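Local structure of malate dehydrogenase (Naegleria fowleri, 6UM4) at residues 216-224 against 339-347. The protein probably catalyses the reversible, NAD-dependent oxidation of malate to oxaloacetate. Residues are numbered along the deposited sequence; the frame is centred on the assembly and turned at random. Where two conformers were deposited one is given.
Sequences DVLVLIVAN and AIKHMHDWV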
ATOM      1  N   ASP A 216      26.364  -9.428  -0.763  1.00 33.87           N
ATOM      2  CA  ASP A 216      25.238 -10.358  -0.770  1.00 31.69           C
ATOM      3  C   ASP A 216      23.958  -9.719  -1.285  1.00 31.53           C
ATOM      4  O   ASP A 216      22.870 -10.224  -0.986  1.00 26.69           O
ATOM      5  CB  ASP A 216      24.989 -10.913   0.636  1.00 33.48           C
ATOM      6  CG  ASP A 216      26.139 -11.764   1.150  1.00 43.18           C
ATOM      7  OD1 ASP A 216      26.891 -12.333   0.323  1.00 46.88           O
ATOM      8  OD2 ASP A 216      26.283 -11.868   2.390  1.00 42.72           O
ATOM      9  N   VAL A 217      24.065  -8.598  -2.008  1.00 28.10           N
ATOM     10  CA  VAL A 217      22.880  -7.848  -2.407  1.00 24.57           C
ATOM     11  C   VAL A 217      21.956  -8.727  -3.251  1.00 24.71           C
ATOM     12  O   VAL A 217      22.405  -9.538  -4.076  1.00 23.91           O
ATOM     13  CB  VAL A 217      23.284  -6.565  -3.155  1.00 24.55           C
ATOM     14  CG1 VAL A 217      24.124  -6.913  -4.379  1.00 24.85           C
ATOM     15  CG2 VAL A 217      22.043  -5.758  -3.564  1.00 23.56           C
ATOM     16  N   LEU A 218      20.655  -8.603  -3.009  1.00 23.11           N
ATOM     17  CA  LEU A 218      19.643  -9.230  -3.851  1.00 22.40           C
ATOM     18  C   LEU A 218      18.994  -8.140  -4.680  1.00 26.81           C
ATOM     19  O   LEU A 218      18.620  -7.090  -4.139  1.00 24.87           O
ATOM     20  CB  LEU A 218      18.599  -9.999  -3.028  1.00 21.88           C
ATOM     21  CG  LEU A 218      19.161 -11.063  -2.074  1.00 25.43           C
ATOM     22  CD1 LEU A 218      18.038 -11.727  -1.295  1.00 26.87           C
ATOM     23  CD2 LEU A 218      20.013 -12.129  -2.838  1.00 23.17           C
ATOM     24  N   VAL A 219      18.906  -8.374  -5.991  1.00 21.18           N
ATOM     25  CA  VAL A 219      18.426  -7.384  -6.954  1.00 20.74           C
ATOM     26  C   VAL A 219      17.186  -7.935  -7.646  1.00 26.65           C
ATOM     27  O   VAL A 219      17.239  -9.010  -8.264  1.00 22.78           O
ATOM     28  CB  VAL A 219      19.503  -7.036  -8.000  1.00 21.22           C
ATOM     29  CG1 VAL A 219      19.001  -5.951  -8.916  1.00 20.91           C
ATOM     30  CG2 VAL A 219      20.807  -6.616  -7.343  1.00 22.43           C
ATOM     31  N   LEU A 220      16.092  -7.176  -7.593  1.00 21.86           N
ATOM     32  CA  LEU A 220      14.851  -7.533  -8.270  1.00 18.99           C
ATOM     33  C   LEU A 220      14.620  -6.531  -9.390  1.00 18.90           C
ATOM     34  O   LEU A 220      14.603  -5.321  -9.148  1.00 18.97           O
ATOM     35  CB  LEU A 220      13.671  -7.543  -7.288  1.00 18.62           C
ATOM     36  CG  LEU A 220      12.301  -7.675  -7.953  1.00 18.80           C
ATOM     37  CD1 LEU A 220      12.220  -8.985  -8.754  1.00 22.47           C
ATOM     38  CD2 LEU A 220      11.189  -7.581  -6.932  1.00 17.90           C
ATOM     39  N   ILE A 221      14.468  -7.025 -10.613  1.00 18.87           N
ATOM     40  CA  ILE A 221      14.184  -6.178 -11.769  0.54 18.91           C
ATOM     41  C   ILE A 221      12.689  -6.245 -12.051  1.00 18.47           C
ATOM     42  O   ILE A 221      12.140  -7.325 -12.279  1.00 18.28           O
ATOM     43  CB  ILE A 221      14.985  -6.601 -13.011  0.54 19.34           C
ATOM     44  CG1 ILE A 221      16.431  -6.087 -12.962  0.54 19.94           C
ATOM     45  CG2 ILE A 221      14.310  -6.062 -14.264  0.54 19.38           C
ATOM     46  CD1 ILE A 221      17.357  -6.859 -12.047  0.54 20.19           C
ATOM     47  N   VAL A 222      12.032  -5.083 -12.031  1.00 21.58           N
ATOM     48  CA  VAL A 222      10.622  -4.956 -12.372  1.00 22.85           C
ATOM     49  C   VAL A 222      10.439  -4.317 -13.743  1.00 26.22           C
ATOM     50  O   VAL A 222       9.559  -4.718 -14.507  1.00 33.07           O
ATOM     51  CB  VAL A 222       9.854  -4.153 -11.287  1.00 18.30           C
ATOM     52  CG1 VAL A 222       8.428  -3.894 -11.725  1.00 17.86           C
ATOM     53  CG2 VAL A 222       9.858  -4.899  -9.965  1.00 17.74           C
ATOM     54  N   ALA A 223      11.256  -3.314 -14.063  1.00 23.93           N
ATOM     55  CA  ALA A 223      11.114  -2.589 -15.317  1.00 23.77           C
ATOM     56  C   ALA A 223      11.267  -3.522 -16.512  1.00 25.28           C
ATOM     57  O   ALA A 223      12.110  -4.421 -16.510  1.00 28.59           O
ATOM     58  CB  ALA A 223      12.158  -1.479 -15.398  1.00 22.02           C
ATOM     59  N   ASN A 224      10.443  -3.296 -17.547  1.00 26.14           N
ATOM     60  CA  ASN A 224      10.475  -4.087 -18.774  1.00 32.23           C
ATOM     61  C   ASN A 224      11.557  -3.603 -19.745  1.00 33.46           C
ATOM     62  O   ASN A 224      11.951  -2.430 -19.716  1.00 32.32           O
ATOM     63  CB  ASN A 224       9.121  -4.058 -19.455  1.00 36.40           C
ATOM     64  CG  ASN A 224       8.215  -5.152 -18.955  1.00 47.74           C
ATOM     65  OD1 ASN A 224       8.677  -6.260 -18.668  1.00 49.26           O
ATOM     66  ND2 ASN A 224       6.923  -4.856 -18.838  1.00 49.38           N
ATOM     67  N   ALA A 339       5.877  -7.316  -6.238  1.00 17.18           N
ATOM     68  CA  ALA A 339       7.261  -7.055  -5.818  1.00 17.31           C
ATOM     69  C   ALA A 339       7.437  -7.301  -4.324  1.00 18.25           C
ATOM     70  O   ALA A 339       8.409  -7.922  -3.893  1.00 17.78           O
ATOM     71  CB  ALA A 339       7.683  -5.627  -6.169  1.00 17.93           C
ATOM     72  N   ILE A 340       6.507  -6.816  -3.508  1.00 20.43           N
ATOM     73  CA  ILE A 340       6.594  -7.123  -2.085  1.00 22.38           C
ATOM     74  C   ILE A 340       6.628  -8.636  -1.885  1.00 19.50           C
ATOM     75  O   ILE A 340       7.505  -9.167  -1.195  1.00 23.11           O
ATOM     76  CB  ILE A 340       5.425  -6.475  -1.320  1.00 18.61           C
ATOM     77  CG1 ILE A 340       5.537  -4.948  -1.367  1.00 20.47           C
ATOM     78  CG2 ILE A 340       5.449  -6.918   0.133  1.00 18.63           C
ATOM     79  CD1 ILE A 340       6.753  -4.372  -0.640  1.00 20.84           C
ATOM     80  N   LYS A 341       5.715  -9.359  -2.541  1.00 17.84           N
ATOM     81  CA  LYS A 341       5.690 -10.811  -2.356  1.00 18.02           C
ATOM     82  C   LYS A 341       6.983 -11.460  -2.863  1.00 19.38           C
ATOM     83  O   LYS A 341       7.528 -12.371  -2.222  1.00 18.52           O
ATOM     84  CB  LYS A 341       4.467 -11.427  -3.046  1.00 18.58           C
ATOM     85  CG  LYS A 341       3.112 -11.219  -2.311  1.00 17.99           C
ATOM     86  CD  LYS A 341       1.983 -11.823  -3.131  1.00 20.42           C
ATOM     87  CE  LYS A 341       0.682 -11.965  -2.342  1.00 23.17           C
ATOM     88  NZ  LYS A 341      -0.060 -10.677  -2.171  1.00 22.23           N
ATOM     89  N   HIS A 342       7.471 -11.029  -4.025  1.00 17.82           N
ATOM     90  CA  HIS A 342       8.703 -11.599  -4.564  1.00 17.99           C
ATOM     91  C   HIS A 342       9.864 -11.423  -3.586  1.00 21.33           C
ATOM     92  O   HIS A 342      10.579 -12.382  -3.278  1.00 23.88           O
ATOM     93  CB  HIS A 342       9.022 -10.966  -5.918  1.00 17.73           C
ATOM     94  CG  HIS A 342      10.331 -11.421  -6.514  1.00 22.85           C
ATOM     95  ND1 HIS A 342      10.409 -12.089  -7.717  1.00 19.69           N
ATOM     96  CD2 HIS A 342      11.608 -11.287  -6.079  1.00 20.28           C
ATOM     97  CE1 HIS A 342      11.674 -12.358  -7.995  1.00 18.35           C
ATOM     98  NE2 HIS A 342      12.425 -11.887  -7.015  1.00 18.59           N
ATOM     99  N   MET A 343      10.086 -10.192  -3.101  1.00 18.46           N
ATOM    100  CA  MET A 343      11.206  -9.964  -2.183  1.00 19.00           C
ATOM    101  C   MET A 343      10.987 -10.680  -0.859  1.00 19.48           C
ATOM    102  O   MET A 343      11.915 -11.280  -0.306  1.00 20.08           O
ATOM    103  CB  MET A 343      11.399  -8.467  -1.942  1.00 20.44           C
ATOM    104  CG  MET A 343      11.868  -7.732  -3.151  1.00 24.26           C
ATOM    105  SD  MET A 343      13.401  -8.459  -3.710  1.00 36.11           S
ATOM    106  CE  MET A 343      14.400  -8.424  -2.204  1.00 20.85           C
ATOM    107  N   HIS A 344       9.765 -10.617  -0.336  1.00 19.35           N
ATOM    108  CA  HIS A 344       9.461 -11.249   0.937  1.00 24.29           C
ATOM    109  C   HIS A 344       9.799 -12.734   0.913  1.00 20.27           C
ATOM    110  O   HIS A 344      10.470 -13.242   1.820  1.00 27.70           O
ATOM    111  CB  HIS A 344       7.985 -11.042   1.275  1.00 21.09           C
ATOM    112  CG  HIS A 344       7.533 -11.866   2.430  1.00 26.30           C
ATOM    113  ND1 HIS A 344       7.194 -13.196   2.306  1.00 24.78           N
ATOM    114  CD2 HIS A 344       7.414 -11.564   3.746  1.00 27.35           C
ATOM    115  CE1 HIS A 344       6.873 -13.677   3.493  1.00 29.45           C
ATOM    116  NE2 HIS A 344       6.991 -12.706   4.383  1.00 31.74           N
ATOM    117  N   ASP A 345       9.312 -13.453  -0.111  1.00 21.09           N
ATOM    118  CA  ASP A 345       9.603 -14.877  -0.255  1.00 24.62           C
ATOM    119  C   ASP A 345      11.095 -15.134  -0.508  1.00 27.56           C
ATOM    120  O   ASP A 345      11.661 -16.101   0.021  1.00 21.98           O
ATOM    121  CB  ASP A 345       8.742 -15.457  -1.386  1.00 22.65           C
ATOM    122  CG  ASP A 345       7.227 -15.393  -1.076  1.00 28.06           C
ATOM    123  OD1 ASP A 345       6.858 -15.023   0.066  1.00 23.09           O
ATOM    124  OD2 ASP A 345       6.405 -15.715  -1.967  1.00 24.44           O
ATOM    125  N   TRP A 346      11.751 -14.278  -1.302  1.00 25.31           N
ATOM    126  CA  TRP A 346      13.187 -14.438  -1.545  1.00 20.79           C
ATOM    127  C   TRP A 346      13.970 -14.430  -0.235  1.00 23.44           C
ATOM    128  O   TRP A 346      14.885 -15.243  -0.037  1.00 27.57           O
ATOM    129  CB  TRP A 346      13.675 -13.313  -2.466  1.00 22.88           C
ATOM    130  CG  TRP A 346      14.938 -13.594  -3.274  1.00 20.69           C
ATOM    131  CD1 TRP A 346      15.725 -14.709  -3.223  1.00 21.38           C
ATOM    132  CD2 TRP A 346      15.521 -12.736  -4.276  1.00 20.47           C
ATOM    133  NE1 TRP A 346      16.765 -14.601  -4.131  1.00 21.59           N
ATOM    134  CE2 TRP A 346      16.656 -13.406  -4.796  1.00 21.04           C
ATOM    135  CE3 TRP A 346      15.192 -11.465  -4.783  1.00 19.95           C
ATOM    136  CZ2 TRP A 346      17.467 -12.848  -5.791  1.00 21.10           C
ATOM    137  CZ3 TRP A 346      15.990 -10.920  -5.786  1.00 20.01           C
ATOM    138  CH2 TRP A 346      17.127 -11.606  -6.268  1.00 20.59           C
ATOM    139  N   VAL A 347      13.603 -13.533   0.680  1.00 24.35           N
ATOM    140  CA  VAL A 347      14.323 -13.338   1.938  1.00 23.96           C
ATOM    141  C   VAL A 347      13.826 -14.274   3.035  1.00 28.20           C
ATOM    142  O   VAL A 347      14.624 -14.819   3.800  1.00 31.63           O
ATOM    143  CB  VAL A 347      14.204 -11.863   2.368  1.00 22.31           C
ATOM    144  CG1 VAL A 347      14.763 -11.653   3.760  1.00 23.30           C
ATOM    145  CG2 VAL A 347      14.851 -10.957   1.346  1.00 21.89           C
TER
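L220 meets H342 and M343 where an inner strand of the Rossmann-type parallel sheet, 218-221, is covered by helix 332-348, a helix of the C-terminal alpha/beta part of the lactate/malate dehydrogenase fold, so that the contact joins the nucleotide-binding sheet to the second half of the chain. Strand 218-221 and the helical turns 339-347 run roughly antiparallel, at 155°, their axes approaching to 10.0 Å, and no hydrogen bond links 216-224 to 339-347, so side-chain packing joins them. L220 can be followed outward. Its CB lies 3.7 Å from SD of M343, whose unbranched chain, bent at chi2 and chi3, brings the sulfur back toward the strand. In L220 chi1 of 170° sets CG opposite the backbone N, and this carries the two methyls to H342. There CD1 of L220 sits above the centre of the imidazole in a CH-pi contact, 3.4 Å from the centroid and 11° off the ring normal. CD2 of L220 spreads between CD2 of H342 and CG of M343 and reaches CB of A339 at 4.1 Å, where alanine, ending at CB, leaves room for the leucine methyl. A forked leucine can thus serve three helix residues. The buried histidine gives L220 a flat surface while its NE2 hydrogen-bonds OG1 of T246 on the neighbouring strand 245-247, a bond that should help fix the ring's rotation. One turn further along the helix, W346 offers a broader face to L218, whose CB stands 3.9 Å from the centroid of the six-membered ring. The two methyls of L218 continue across the indole, CD1 over the ring fusion and CD2 near CZ2; CD1 also comes within 4.2 Å of CG2 of V347. The tryptophan is long enough for its outer rim to reach the strand backbone, where CH2 lies 3.3 Å from the carbonyl O of V219, at the ring edge near its plane.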